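Local coordinates for histidine acid phosphatase (Hafnia alvei, PDB 4ARU), which belongs to branch 2 of the histidine phosphatase superfamily, whose members join an alpha/beta domain built on a central sheet to a mostly helical part, at residues R32-H37 and S170-P175; S58-F63 and A366-Q371; P82-V87 and D297-F302; L157-Q162 and D190-M195. One frame throughout, in Å; residues are numbered along the deposited sequence.

In the fold
The four contacts fall into two groups. Contacts 1 and 4 lie in the mainly helical part, their centres about 15 Å apart, and they touch: F174 packs on F191 and M195, and V34 on M195. Contact 3 is part of the central sheet and contact 2 lies beside it, centres about 19 Å apart, with no direct touch. Contacts 1, 2 and 3 are each partly buried; contact 4 is mostly buried although it lies about 26 Å from the centre of the chain. Chemistry follows place: side-chain hydrogen bonds close the loops and helix ends of 1 and 4, backbone bonds join the strands of 3, and apolar side chains with one bridging water hold the helix-to-loop contact 2.

Contact 1: R32-H37 and S170-P175; sequences RDVTPH and SVLDFP
T35 OG1 is held by two bonds: it donates to L172 O at 2.8 Å and accepts from H37 N at 3.0 Å. The second makes an ST turn. With OG1 anti to the backbone N (chi1 179°), the hydroxyl meets L172 O in the carbonyl plane, on a lone pair. L172 O belongs to the last turn of its helix, which closes in a Schellman motif with D173, of positive phi, as C-prime residue. D173 in turn receives H37 NE2 on OD2 at 2.8 Å, nearly straight (170° at the hydrogen). OD2 lies in the imidazole plane but is met on its anti side, and ring and carboxylate stand 84° apart. P36 CG sits over the centre of the H37 ring on one face. The apolar half runs through V34, whose CB is 3.9 Å from F174 CD1 and whose CG2 is 4.1 Å from L172 CD1. V34 O is buried without a conventional partner; F174 CA offers it a CA-H...O contact of 3.5 Å. Beyond the pair, L172 packs on L220 and F224 of helix 213-229, V34 on L216 of that helix and on Y179 of helix 178-182, and F174 meets F191 edge-to-face.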
loop_
_atom_site.group_PDB
_atom_site.type_symbol
_atom_site.label_atom_id
_atom_site.label_comp_id
_atom_site.label_asym_id
_atom_site.label_seq_id
_atom_site.Cartn_x
_atom_site.Cartn_y
_atom_site.Cartn_z
ATOM N N ARG A 32 2.932 -18.447 -16.272
ATOM C CA ARG A 32 3.162 -19.876 -16.278
ATOM C C ARG A 32 4.364 -20.221 -17.132
ATOM O O ARG A 32 5.245 -20.932 -16.660
ATOM C CB ARG A 32 1.909 -20.613 -16.706
ATOM C CG ARG A 32 0.749 -20.292 -15.775
ATOM C CD ARG A 32 -0.274 -21.415 -15.819
ATOM N NE ARG A 32 -1.462 -21.121 -15.040
ATOM C CZ ARG A 32 -1.635 -21.473 -13.768
ATOM N NH1 ARG A 32 -0.695 -22.137 -13.105
ATOM N NH2 ARG A 32 -2.742 -21.125 -13.141
ATOM N N ASP A 33 4.442 -19.629 -18.329
ATOM C CA ASP A 33 5.411 -20.040 -19.343
ATOM C C ASP A 33 6.849 -19.674 -19.003
ATOM O O ASP A 33 7.733 -20.272 -19.580
ATOM C CB ASP A 33 5.030 -19.479 -20.713
ATOM C CG ASP A 33 3.789 -20.147 -21.319
ATOM O OD1 ASP A 33 3.345 -21.195 -20.792
ATOM O OD2 ASP A 33 3.311 -19.681 -22.411
ATOM N N VAL A 34 7.084 -18.709 -18.124
ATOM C CA VAL A 34 8.483 -18.244 -17.879
ATOM C C VAL A 34 9.216 -19.115 -16.866
ATOM O O VAL A 34 10.381 -18.839 -16.506
ATOM C CB VAL A 34 8.556 -16.763 -17.450
ATOM C CG1 VAL A 34 8.149 -15.842 -18.586
ATOM C CG2 VAL A 34 7.730 -16.490 -16.227
ATOM N N THR A 35 8.574 -20.174 -16.421
ATOM C CA THR A 35 9.216 -21.174 -15.562
ATOM C C THR A 35 8.803 -22.584 -15.945
ATOM O O THR A 35 7.652 -22.808 -16.274
ATOM C CB THR A 35 8.901 -20.950 -14.070
ATOM O OG1 THR A 35 9.536 -21.965 -13.289
ATOM C CG2 THR A 35 7.410 -21.020 -13.762
ATOM N N PRO A 36 9.730 -23.548 -15.919
ATOM C CA PRO A 36 9.325 -24.956 -16.091
ATOM C C PRO A 36 8.593 -25.506 -14.876
ATOM O O PRO A 36 8.014 -26.618 -14.954
ATOM C CB PRO A 36 10.668 -25.680 -16.224
ATOM C CG PRO A 36 11.612 -24.819 -15.424
ATOM C CD PRO A 36 11.192 -23.426 -15.740
ATOM N N HIS A 37 8.659 -24.786 -13.761
ATOM C CA HIS A 37 8.068 -25.304 -12.524
ATOM C C HIS A 37 6.607 -24.983 -12.486
ATOM O O HIS A 37 6.137 -24.212 -13.312
ATOM C CB HIS A 37 8.739 -24.677 -11.335
ATOM C CG HIS A 37 10.212 -24.831 -11.351
ATOM N ND1 HIS A 37 10.814 -26.045 -11.598
ATOM C CD2 HIS A 37 11.204 -23.930 -11.222
ATOM C CE1 HIS A 37 12.124 -25.892 -11.572
ATOM N NE2 HIS A 37 12.387 -24.622 -11.356
ATOM N N SER A 170 17.195 -16.927 -12.601
ATOM C CA SER A 170 17.705 -18.126 -11.964
ATOM C C SER A 170 16.657 -18.747 -11.029
ATOM O O SER A 170 16.535 -19.965 -11.001
ATOM C CB SER A 170 19.050 -17.835 -11.250
ATOM O OG SER A 170 18.892 -17.028 -10.110
ATOM N N VAL A 171 15.920 -17.925 -10.301
ATOM C CA VAL A 171 14.859 -18.410 -9.404
ATOM C C VAL A 171 13.757 -19.127 -10.201
ATOM O O VAL A 171 13.258 -20.171 -9.773
ATOM C CB VAL A 171 14.268 -17.230 -8.605
ATOM C CG1 VAL A 171 12.944 -17.599 -7.936
ATOM C CG2 VAL A 171 15.293 -16.706 -7.607
ATOM N N LEU A 172 13.411 -18.577 -11.358
ATOM C CA LEU A 172 12.450 -19.193 -12.255
ATOM C C LEU A 172 12.988 -20.392 -12.997
ATOM O O LEU A 172 12.199 -21.193 -13.497
ATOM C CB LEU A 172 12.003 -18.158 -13.328
ATOM C CG LEU A 172 11.245 -16.969 -12.772
ATOM C CD1 LEU A 172 11.112 -15.987 -13.902
ATOM C CD2 LEU A 172 9.879 -17.368 -12.220
ATOM N N ASP A 173 14.315 -20.552 -13.124
ATOM C CA ASP A 173 14.870 -21.446 -14.163
ATOM C C ASP A 173 14.342 -21.099 -15.535
ATOM O O ASP A 173 14.029 -21.954 -16.366
ATOM C CB ASP A 173 14.648 -22.921 -13.805
ATOM C CG ASP A 173 15.487 -23.342 -12.605
ATOM O OD1 ASP A 173 16.712 -23.398 -12.797
ATOM O OD2 ASP A 173 14.976 -23.612 -11.479
ATOM N N PHE A 174 14.293 -19.781 -15.784
ATOM C CA PHE A 174 13.778 -19.239 -17.038
ATOM C C PHE A 174 14.368 -19.893 -18.294
ATOM O O PHE A 174 13.647 -20.168 -19.251
ATOM C CB PHE A 174 13.916 -17.698 -17.053
ATOM C CG PHE A 174 13.530 -17.053 -18.381
ATOM C CD1 PHE A 174 12.190 -16.903 -18.750
ATOM C CD2 PHE A 174 14.495 -16.562 -19.227
ATOM C CE1 PHE A 174 11.865 -16.302 -19.952
ATOM C CE2 PHE A 174 14.160 -15.960 -20.428
ATOM C CZ PHE A 174 12.846 -15.825 -20.777
ATOM N N PRO A 175 15.686 -20.110 -18.331
ATOM C CA PRO A 175 16.252 -20.641 -19.573
ATOM C C PRO A 175 15.700 -22.029 -19.962
ATOM O O PRO A 175 15.754 -22.405 -21.150
ATOM C CB PRO A 175 17.757 -20.709 -19.266
ATOM C CG PRO A 175 17.981 -19.667 -18.223
ATOM C CD PRO A 175 16.751 -19.691 -17.381
#

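Contact 2: S58-F63 and A366-Q371; sequences SLMGGF and APLTLQ
F63 and T369 bring the two backbones nearest, 5.4 Å between CA atoms, where the helical segment 58-63 meets the irregular segment 366-371. L368 and T369 have extended backbone torsions, and the two segments share no direct hydrogen bond. A single water joins the backbones: it can donate to L59 O at 2.8 Å and accepts from L368 N at 3.1 Å. L59 O also takes the regular helical bond from F63 N, so this carbonyl serves both helix and loop. L368 is the residue most buried by the contact. Its CB lies 3.8 Å from F63 CB, while CD1 runs toward M60, a meeting left doubtful by the two conformers deposited for that residue. CG of F63 is anti to its backbone N (chi1 177°), and the ring beyond it presents its edge to the loop, with T369 O in the ring plane at 3.7 Å from CE1. L370 CD2 reaches the same CE1 at 4.0 Å, its side chain crossing that of F63 at about a right angle. At the other end L59 CD1 touches A366 O at 3.5 Å. Outside segment 58-63 the same helix does bond the loop directly, E66 OE1 accepting from L370 N. The loop between helix 359-363 and strand 375-378 is thus laid on helix 51-70, beside the central sheet of the histidine phosphatase alpha/beta domain.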
loop_
_atom_site.group_PDB
_atom_site.type_symbol
_atom_site.label_atom_id
_atom_site.label_comp_id
_atom_site.label_asym_id
_atom_site.label_seq_id
_atom_site.Cartn_x
_atom_site.Cartn_y
_atom_site.Cartn_z
ATOM N N SER A 58 -5.771 -9.252 11.698
ATOM C CA SER A 58 -6.269 -9.143 13.079
ATOM C C SER A 58 -5.121 -8.937 14.074
ATOM O O SER A 58 -5.296 -8.204 15.040
ATOM C CB SER A 58 -7.115 -10.354 13.463
ATOM O OG SER A 58 -6.321 -11.480 13.777
ATOM N N LEU A 59 -3.950 -9.536 13.803
ATOM C CA LEU A 59 -2.792 -9.326 14.701
ATOM C C LEU A 59 -2.420 -7.822 14.662
ATOM O O LEU A 59 -2.127 -7.216 15.714
ATOM C CB LEU A 59 -1.584 -10.222 14.325
ATOM C CG LEU A 59 -1.801 -11.699 14.525
ATOM C CD1 LEU A 59 -0.544 -12.459 14.066
ATOM C CD2 LEU A 59 -2.135 -12.065 15.964
ATOM N N MET A 60 -2.409 -7.215 13.491
ATOM C CA MET A 60 -2.211 -5.762 13.369
ATOM C C MET A 60 -3.278 -4.974 14.127
ATOM O O MET A 60 -2.951 -4.012 14.825
ATOM C CB MET A 60 -2.142 -5.304 11.912
ATOM C CG MET A 60 -0.890 -5.771 11.201
ATOM S SD MET A 60 0.570 -4.818 11.667
ATOM C CE MET A 60 0.354 -3.292 10.750
ATOM N N GLY A 61 -4.544 -5.378 13.998
ATOM C CA GLY A 61 -5.626 -4.726 14.762
ATOM C C GLY A 61 -5.335 -4.732 16.251
ATOM O O GLY A 61 -5.549 -3.728 16.927
ATOM N N GLY A 62 -4.901 -5.869 16.773
ATOM C CA GLY A 62 -4.518 -6.006 18.196
ATOM C C GLY A 62 -3.376 -5.077 18.549
ATOM O O GLY A 62 -3.359 -4.526 19.644
ATOM N N PHE A 63 -2.417 -4.927 17.657
ATOM C CA PHE A 63 -1.302 -4.014 17.915
ATOM C C PHE A 63 -1.804 -2.573 17.968
ATOM O O PHE A 63 -1.464 -1.810 18.889
ATOM C CB PHE A 63 -0.233 -4.154 16.837
ATOM C CG PHE A 63 0.899 -3.171 17.020
ATOM C CD1 PHE A 63 1.793 -3.326 18.079
ATOM C CD2 PHE A 63 0.993 -2.047 16.213
ATOM C CE1 PHE A 63 2.825 -2.396 18.284
ATOM C CE2 PHE A 63 2.003 -1.117 16.415
ATOM C CZ PHE A 63 2.911 -1.307 17.459
ATOM N N ALA A 366 3.669 -13.731 13.988
ATOM C CA ALA A 366 4.077 -13.289 15.289
ATOM C C ALA A 366 3.008 -12.463 15.970
ATOM O O ALA A 366 2.517 -11.500 15.375
ATOM C CB ALA A 366 5.375 -12.481 15.186
ATOM N N PRO A 367 2.666 -12.771 17.238
ATOM C CA PRO A 367 1.865 -11.822 18.025
ATOM C C PRO A 367 2.567 -10.452 18.047
ATOM O O PRO A 367 3.812 -10.359 18.145
ATOM C CB PRO A 367 1.767 -12.477 19.394
ATOM C CG PRO A 367 2.075 -13.928 19.195
ATOM C CD PRO A 367 3.076 -13.924 18.022
ATOM N N LEU A 368 1.787 -9.390 17.953
ATOM C CA LEU A 368 2.281 -8.037 17.933
ATOM C C LEU A 368 1.760 -7.315 19.169
ATOM O O LEU A 368 0.545 -7.199 19.345
ATOM C CB LEU A 368 1.806 -7.336 16.694
ATOM C CG LEU A 368 2.121 -7.975 15.359
ATOM C CD1 LEU A 368 1.420 -7.184 14.269
ATOM C CD2 LEU A 368 3.623 -8.040 15.065
ATOM N N THR A 369 2.661 -6.832 20.007
ATOM C CA THR A 369 2.283 -6.202 21.271
ATOM C C THR A 369 3.194 -4.985 21.455
ATOM O O THR A 369 4.134 -4.805 20.719
ATOM C CB THR A 369 2.491 -7.175 22.444
ATOM O OG1 THR A 369 3.895 -7.420 22.595
ATOM C CG2 THR A 369 1.722 -8.496 22.317
ATOM N N LEU A 370 2.958 -4.150 22.474
ATOM C CA LEU A 370 3.899 -3.049 22.707
ATOM C C LEU A 370 5.294 -3.553 23.044
ATOM O O LEU A 370 6.287 -2.911 22.667
ATOM C CB LEU A 370 3.359 -2.062 23.756
ATOM C CG LEU A 370 2.167 -1.199 23.240
ATOM C CD1 LEU A 370 1.981 -0.093 24.253
ATOM C CD2 LEU A 370 2.371 -0.650 21.864
ATOM N N GLN A 371 5.364 -4.694 23.715
ATOM C CA GLN A 371 6.655 -5.319 24.100
ATOM C C GLN A 371 7.329 -5.943 22.890
ATOM O O GLN A 371 8.547 -5.954 22.844
ATOM C CB GLN A 371 6.509 -6.372 25.222
ATOM C CG GLN A 371 6.066 -5.843 26.591
ATOM C CD GLN A 371 7.170 -5.127 27.381
ATOM O OE1 GLN A 371 7.999 -4.392 26.810
ATOM N NE2 GLN A 371 7.175 -5.326 28.709
HETATM O O HOH W 1 -1.262 -8.754 17.841
#

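Contact 3: P82-V87 and D297-F302; sequences PDAVYV and DNKILF
Y86 and L301 run alongside each other in the same direction on one face of a parallel strand pair in the central sheet of the alpha/beta domain; V85 with I300 and V87 with F302 occupy the other. The short strand axes run 13° from parallel, 4.8 Å apart. On the first face Y86 CD1 comes within 3.6 Å of L301 CD1, and the tyrosine hydroxyl continues to P292 O. On the opposite face V87 CG1 approaches the edge of the F302 ring, 4.1 Å from CD1, and helix 93-106 covers this side through F102 and L103. Three ladder bonds, I300 N to A84 O, Y86 N to I300 O and F302 N to Y86 O, are all 2.9 Å long. A84 O takes an extra amide besides: I300 N arrives almost head-on, K299 N tilted 28° from the carbonyl plane. D83 OD2 and D297 OD2, probably both charged, share a donating water instead of touching. N298 folds back on its own segment: its ND2 reaches I300 O at 3.0 Å from 65° out of the carbonyl plane, making that oxygen, already bound by Y86 N, a double acceptor.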
loop_
_atom_site.group_PDB
_atom_site.type_symbol
_atom_site.label_atom_id
_atom_site.label_comp_id
_atom_site.label_asym_id
_atom_site.label_seq_id
_atom_site.Cartn_x
_atom_site.Cartn_y
_atom_site.Cartn_z
ATOM N N PRO A 82 -19.122 2.787 19.499
ATOM C CA PRO A 82 -19.012 2.620 18.025
ATOM C C PRO A 82 -18.724 3.875 17.192
ATOM O O PRO A 82 -18.111 3.777 16.144
ATOM C CB PRO A 82 -20.378 2.029 17.668
ATOM C CG PRO A 82 -20.653 1.184 18.858
ATOM C CD PRO A 82 -20.300 2.075 20.031
ATOM N N ASP A 83 -19.099 5.059 17.664
ATOM C CA ASP A 83 -18.754 6.335 17.017
ATOM C C ASP A 83 -17.231 6.548 16.887
ATOM O O ASP A 83 -16.775 7.227 16.017
ATOM C CB ASP A 83 -19.295 7.496 17.868
ATOM C CG ASP A 83 -20.807 7.754 17.698
ATOM O OD1 ASP A 83 -21.414 7.328 16.722
ATOM O OD2 ASP A 83 -21.388 8.409 18.569
ATOM N N ALA A 84 -16.472 5.911 17.749
ATOM C CA ALA A 84 -15.014 6.127 17.792
ATOM C C ALA A 84 -14.263 5.514 16.641
ATOM O O ALA A 84 -13.228 6.015 16.284
ATOM C CB ALA A 84 -14.436 5.591 19.097
ATOM N N VAL A 85 -14.769 4.421 16.087
ATOM C CA VAL A 85 -14.062 3.634 15.100
ATOM C C VAL A 85 -14.891 3.469 13.829
ATOM O O VAL A 85 -16.068 3.159 13.900
ATOM C CB VAL A 85 -13.733 2.240 15.639
ATOM C CG1 VAL A 85 -12.931 1.442 14.623
ATOM C CG2 VAL A 85 -12.982 2.349 16.969
ATOM N N TYR A 86 -14.283 3.732 12.687
ATOM C CA TYR A 86 -14.940 3.655 11.408
ATOM C C TYR A 86 -14.027 3.058 10.390
ATOM O O TYR A 86 -12.896 3.463 10.261
ATOM C CB TYR A 86 -15.403 5.032 10.961
ATOM C CG TYR A 86 -16.233 5.094 9.682
ATOM C CD1 TYR A 86 -15.665 5.050 8.454
ATOM C CD2 TYR A 86 -17.574 5.336 9.750
ATOM C CE1 TYR A 86 -16.436 5.143 7.285
ATOM C CE2 TYR A 86 -18.364 5.410 8.611
ATOM C CZ TYR A 86 -17.776 5.321 7.371
ATOM O OH TYR A 86 -18.531 5.457 6.215
ATOM N N VAL A 87 -14.539 2.086 9.624
ATOM C CA VAL A 87 -13.840 1.462 8.527
ATOM C C VAL A 87 -14.516 1.774 7.205
ATOM O O VAL A 87 -15.678 1.522 7.058
ATOM C CB VAL A 87 -13.728 -0.097 8.677
ATOM C CG1 VAL A 87 -13.083 -0.672 7.444
ATOM C CG2 VAL A 87 -12.984 -0.481 9.938
ATOM N N ASP A 297 -17.378 12.517 16.214
ATOM C CA ASP A 297 -16.522 12.162 17.342
ATOM C C ASP A 297 -15.589 10.984 16.985
ATOM O O ASP A 297 -15.069 10.286 17.865
ATOM C CB ASP A 297 -17.395 11.746 18.555
ATOM C CG ASP A 297 -18.372 12.851 19.008
ATOM O OD1 ASP A 297 -18.007 14.045 18.927
ATOM O OD2 ASP A 297 -19.507 12.517 19.437
ATOM N N ASN A 298 -15.440 10.717 15.695
ATOM C CA ASN A 298 -14.597 9.613 15.240
ATOM C C ASN A 298 -13.170 9.831 15.689
ATOM O O ASN A 298 -12.685 10.972 15.591
ATOM C CB ASN A 298 -14.644 9.504 13.720
ATOM C CG ASN A 298 -13.722 8.428 13.198
ATOM O OD1 ASN A 298 -12.570 8.703 12.779
ATOM N ND2 ASN A 298 -14.133 7.204 13.350
ATOM N N LYS A 299 -12.554 8.782 16.220
ATOM C CA LYS A 299 -11.164 8.804 16.670
ATOM C C LYS A 299 -10.219 7.990 15.763
ATOM O O LYS A 299 -9.019 8.306 15.668
ATOM C CB LYS A 299 -11.064 8.255 18.091
ATOM C CG LYS A 299 -11.915 8.961 19.136
ATOM C CD LYS A 299 -11.623 10.435 19.142
ATOM C CE LYS A 299 -12.426 11.179 20.228
ATOM N NZ LYS A 299 -11.811 10.999 21.567
ATOM N N ILE A 300 -10.730 6.931 15.146
ATOM C CA ILE A 300 -9.940 6.066 14.330
ATOM C C ILE A 300 -10.703 5.820 13.030
ATOM O O ILE A 300 -11.827 5.295 13.054
ATOM C CB ILE A 300 -9.646 4.717 14.998
ATOM C CG1 ILE A 300 -8.879 4.910 16.343
ATOM C CG2 ILE A 300 -8.866 3.792 14.053
ATOM C CD1 ILE A 300 -8.958 3.689 17.205
ATOM N N LEU A 301 -10.100 6.210 11.931
ATOM C CA LEU A 301 -10.627 6.002 10.579
ATOM C C LEU A 301 -9.649 5.053 9.895
ATOM O O LEU A 301 -8.493 5.397 9.693
ATOM C CB LEU A 301 -10.800 7.299 9.814
ATOM C CG LEU A 301 -11.094 7.227 8.315
ATOM C CD1 LEU A 301 -12.355 6.413 8.083
ATOM C CD2 LEU A 301 -11.189 8.571 7.661
ATOM N N PHE A 302 -10.090 3.836 9.581
ATOM C CA PHE A 302 -9.284 2.825 8.926
ATOM C C PHE A 302 -9.830 2.674 7.495
ATOM O O PHE A 302 -11.031 2.345 7.316
ATOM C CB PHE A 302 -9.367 1.502 9.694
ATOM C CG PHE A 302 -8.528 0.398 9.142
ATOM C CD1 PHE A 302 -9.040 -0.467 8.195
ATOM C CD2 PHE A 302 -7.222 0.182 9.583
ATOM C CE1 PHE A 302 -8.300 -1.549 7.739
ATOM C CE2 PHE A 302 -6.469 -0.893 9.104
ATOM C CZ PHE A 302 -7.020 -1.745 8.159
HETATM O O HOH W 2 -17.417 7.219 13.373
HETATM O O HOH W 3 -20.218 9.991 20.182
#

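Contact 4: L157-Q162 and D190-M195; sequences LNQRYQ and DFSQAM
N158 ND2 donates to M195 O at 2.9 Å, with 164° at the hydrogen, the straightest of the three bonds from this nitrogen. The acceptor lies close to the amide plane, though the donor stands well above the plane of the carbonyl. The other two bonds are weak, to S192 O at 3.0 Å and to S192 OG at 3.3 Å. S192 OG also packs closely against the asparagine, 3.2 Å from N158 CB, and a water donating to both S192 OG (2.7 Å) and Q159 OE1 (3.0 Å) adds an indirect link. Outside this shell, S197 OG bonds N158 OD1, so both ends of the amide are held and its rotation is fixed. D190 N-caps the short helix 191-194: its OD1 takes Q193 N at 3.0 Å through the anti lone pair, setting the turn that carries S192. L165 of helix 162-172 touches both N158 and S192, while A213 and V214 of helix 213-229 also pack on N158. One neutral amide thus supplies two protons to three acceptors, among them the carbonyls of S192, within the short helix, and of M195, just past its end; the poor angles of the two weak bonds are consistent with one proton being shared between them.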
loop_
_atom_site.group_PDB
_atom_site.type_symbol
_atom_site.label_atom_id
_atom_site.label_comp_id
_atom_site.label_asym_id
_atom_site.label_seq_id
_atom_site.Cartn_x
_atom_site.Cartn_y
_atom_site.Cartn_z
ATOM N N LEU A 157 15.108 0.694 -19.332
ATOM C CA LEU A 157 15.025 0.436 -17.884
ATOM C C LEU A 157 15.678 -0.870 -17.451
ATOM O O LEU A 157 16.226 -0.940 -16.347
ATOM C CB LEU A 157 13.568 0.431 -17.444
ATOM C CG LEU A 157 13.319 0.443 -15.939
ATOM C CD1 LEU A 157 13.741 1.756 -15.317
ATOM C CD2 LEU A 157 11.877 0.143 -15.610
ATOM N N ASN A 158 15.621 -1.925 -18.265
ATOM C CA ASN A 158 16.178 -3.191 -17.809
ATOM C C ASN A 158 17.675 -3.048 -17.498
ATOM O O ASN A 158 18.212 -3.818 -16.698
ATOM C CB ASN A 158 16.068 -4.313 -18.854
ATOM C CG ASN A 158 14.634 -4.760 -19.111
ATOM O OD1 ASN A 158 13.685 -4.238 -18.516
ATOM N ND2 ASN A 158 14.510 -5.778 -19.972
ATOM N N GLN A 159 18.350 -2.142 -18.183
ATOM C CA GLN A 159 19.787 -1.973 -17.989
ATOM C C GLN A 159 20.168 -1.493 -16.592
ATOM O O GLN A 159 21.353 -1.623 -16.220
ATOM C CB GLN A 159 20.365 -1.082 -19.076
ATOM C CG GLN A 159 20.250 -1.662 -20.490
ATOM C CD GLN A 159 20.510 -3.177 -20.588
ATOM O OE1 GLN A 159 19.613 -3.964 -20.983
ATOM N NE2 GLN A 159 21.699 -3.609 -20.185
ATOM N N ARG A 160 19.206 -0.935 -15.878
ATOM C CA ARG A 160 19.395 -0.455 -14.519
ATOM C C ARG A 160 19.373 -1.611 -13.523
ATOM O O ARG A 160 19.829 -1.475 -12.381
ATOM C CB ARG A 160 18.304 0.571 -14.160
ATOM C CG ARG A 160 18.336 1.107 -12.744
ATOM C CD ARG A 160 17.365 2.237 -12.597
ATOM N NE ARG A 160 17.777 3.405 -13.361
ATOM C CZ ARG A 160 17.022 4.478 -13.550
ATOM N NH1 ARG A 160 15.749 4.497 -13.093
ATOM N NH2 ARG A 160 17.546 5.519 -14.220
ATOM N N TYR A 161 18.808 -2.737 -13.922
ATOM C CA TYR A 161 18.509 -3.838 -13.003
ATOM C C TYR A 161 19.049 -5.178 -13.467
ATOM O O TYR A 161 18.412 -6.221 -13.256
ATOM C CB TYR A 161 16.989 -3.924 -12.769
ATOM C CG TYR A 161 16.431 -2.690 -12.160
ATOM C CD1 TYR A 161 16.690 -2.360 -10.850
ATOM C CD2 TYR A 161 15.683 -1.823 -12.916
ATOM C CE1 TYR A 161 16.176 -1.186 -10.289
ATOM C CE2 TYR A 161 15.186 -0.641 -12.395
ATOM C CZ TYR A 161 15.433 -0.322 -11.078
ATOM O OH TYR A 161 15.011 0.868 -10.511
ATOM N N GLN A 162 20.240 -5.195 -14.044
ATOM C CA GLN A 162 20.779 -6.414 -14.595
ATOM C C GLN A 162 20.938 -7.526 -13.567
ATOM O O GLN A 162 20.511 -8.657 -13.826
ATOM C CB GLN A 162 22.053 -6.106 -15.357
ATOM C CG GLN A 162 21.752 -5.381 -16.676
ATOM C CD GLN A 162 20.806 -6.187 -17.630
ATOM O OE1 GLN A 162 19.602 -5.902 -17.789
ATOM N NE2 GLN A 162 21.380 -7.216 -18.267
ATOM N N ASP A 190 17.672 -14.922 -22.900
ATOM C CA ASP A 190 18.050 -14.136 -21.707
ATOM C C ASP A 190 16.827 -13.335 -21.269
ATOM O O ASP A 190 16.202 -12.691 -22.081
ATOM C CB ASP A 190 19.221 -13.194 -22.072
ATOM C CG ASP A 190 19.604 -12.254 -20.945
ATOM O OD1 ASP A 190 19.027 -11.158 -20.848
ATOM O OD2 ASP A 190 20.489 -12.634 -20.137
ATOM N N PHE A 191 16.495 -13.379 -19.981
ATOM C CA PHE A 191 15.261 -12.806 -19.461
ATOM C C PHE A 191 15.166 -11.339 -19.803
ATOM O O PHE A 191 14.153 -10.881 -20.331
ATOM C CB PHE A 191 15.196 -13.053 -17.947
ATOM C CG PHE A 191 13.880 -12.676 -17.291
ATOM C CD1 PHE A 191 12.770 -13.493 -17.421
ATOM C CD2 PHE A 191 13.776 -11.591 -16.439
ATOM C CE1 PHE A 191 11.590 -13.193 -16.773
ATOM C CE2 PHE A 191 12.586 -11.284 -15.800
ATOM C CZ PHE A 191 11.492 -12.076 -15.970
ATOM N N SER A 192 16.224 -10.590 -19.534
ATOM C CA SER A 192 16.238 -9.150 -19.830
ATOM C C SER A 192 16.155 -8.844 -21.350
ATOM O O SER A 192 15.367 -7.989 -21.753
ATOM C CB SER A 192 17.492 -8.502 -19.237
ATOM O OG SER A 192 17.556 -7.102 -19.592
ATOM N N GLN A 193 16.944 -9.527 -22.158
ATOM C CA GLN A 193 16.999 -9.291 -23.599
ATOM C C GLN A 193 15.662 -9.650 -24.245
ATOM O O GLN A 193 15.213 -8.974 -25.165
ATOM C CB GLN A 193 18.107 -10.155 -24.208
ATOM C CG GLN A 193 18.454 -9.839 -25.664
ATOM C CD GLN A 193 17.419 -10.333 -26.661
ATOM O OE1 GLN A 193 16.807 -11.370 -26.455
ATOM N NE2 GLN A 193 17.220 -9.586 -27.750
ATOM N N ALA A 194 15.064 -10.736 -23.772
ATOM C CA ALA A 194 13.801 -11.230 -24.327
ATOM C C ALA A 194 12.627 -10.274 -24.102
ATOM O O ALA A 194 11.663 -10.299 -24.876
ATOM C CB ALA A 194 13.477 -12.595 -23.770
ATOM N N MET A 195 12.688 -9.488 -23.023
ATOM C CA MET A 195 11.566 -8.688 -22.556
ATOM C C MET A 195 12.002 -7.270 -22.217
ATOM O O MET A 195 12.000 -6.865 -21.065
ATOM C CB MET A 195 10.893 -9.326 -21.338
ATOM C CG MET A 195 10.240 -10.630 -21.720
ATOM S SD MET A 195 9.441 -11.415 -20.285
ATOM C CE MET A 195 10.408 -12.903 -20.170
HETATM O O HOH W 4 19.114 -6.808 -21.825
#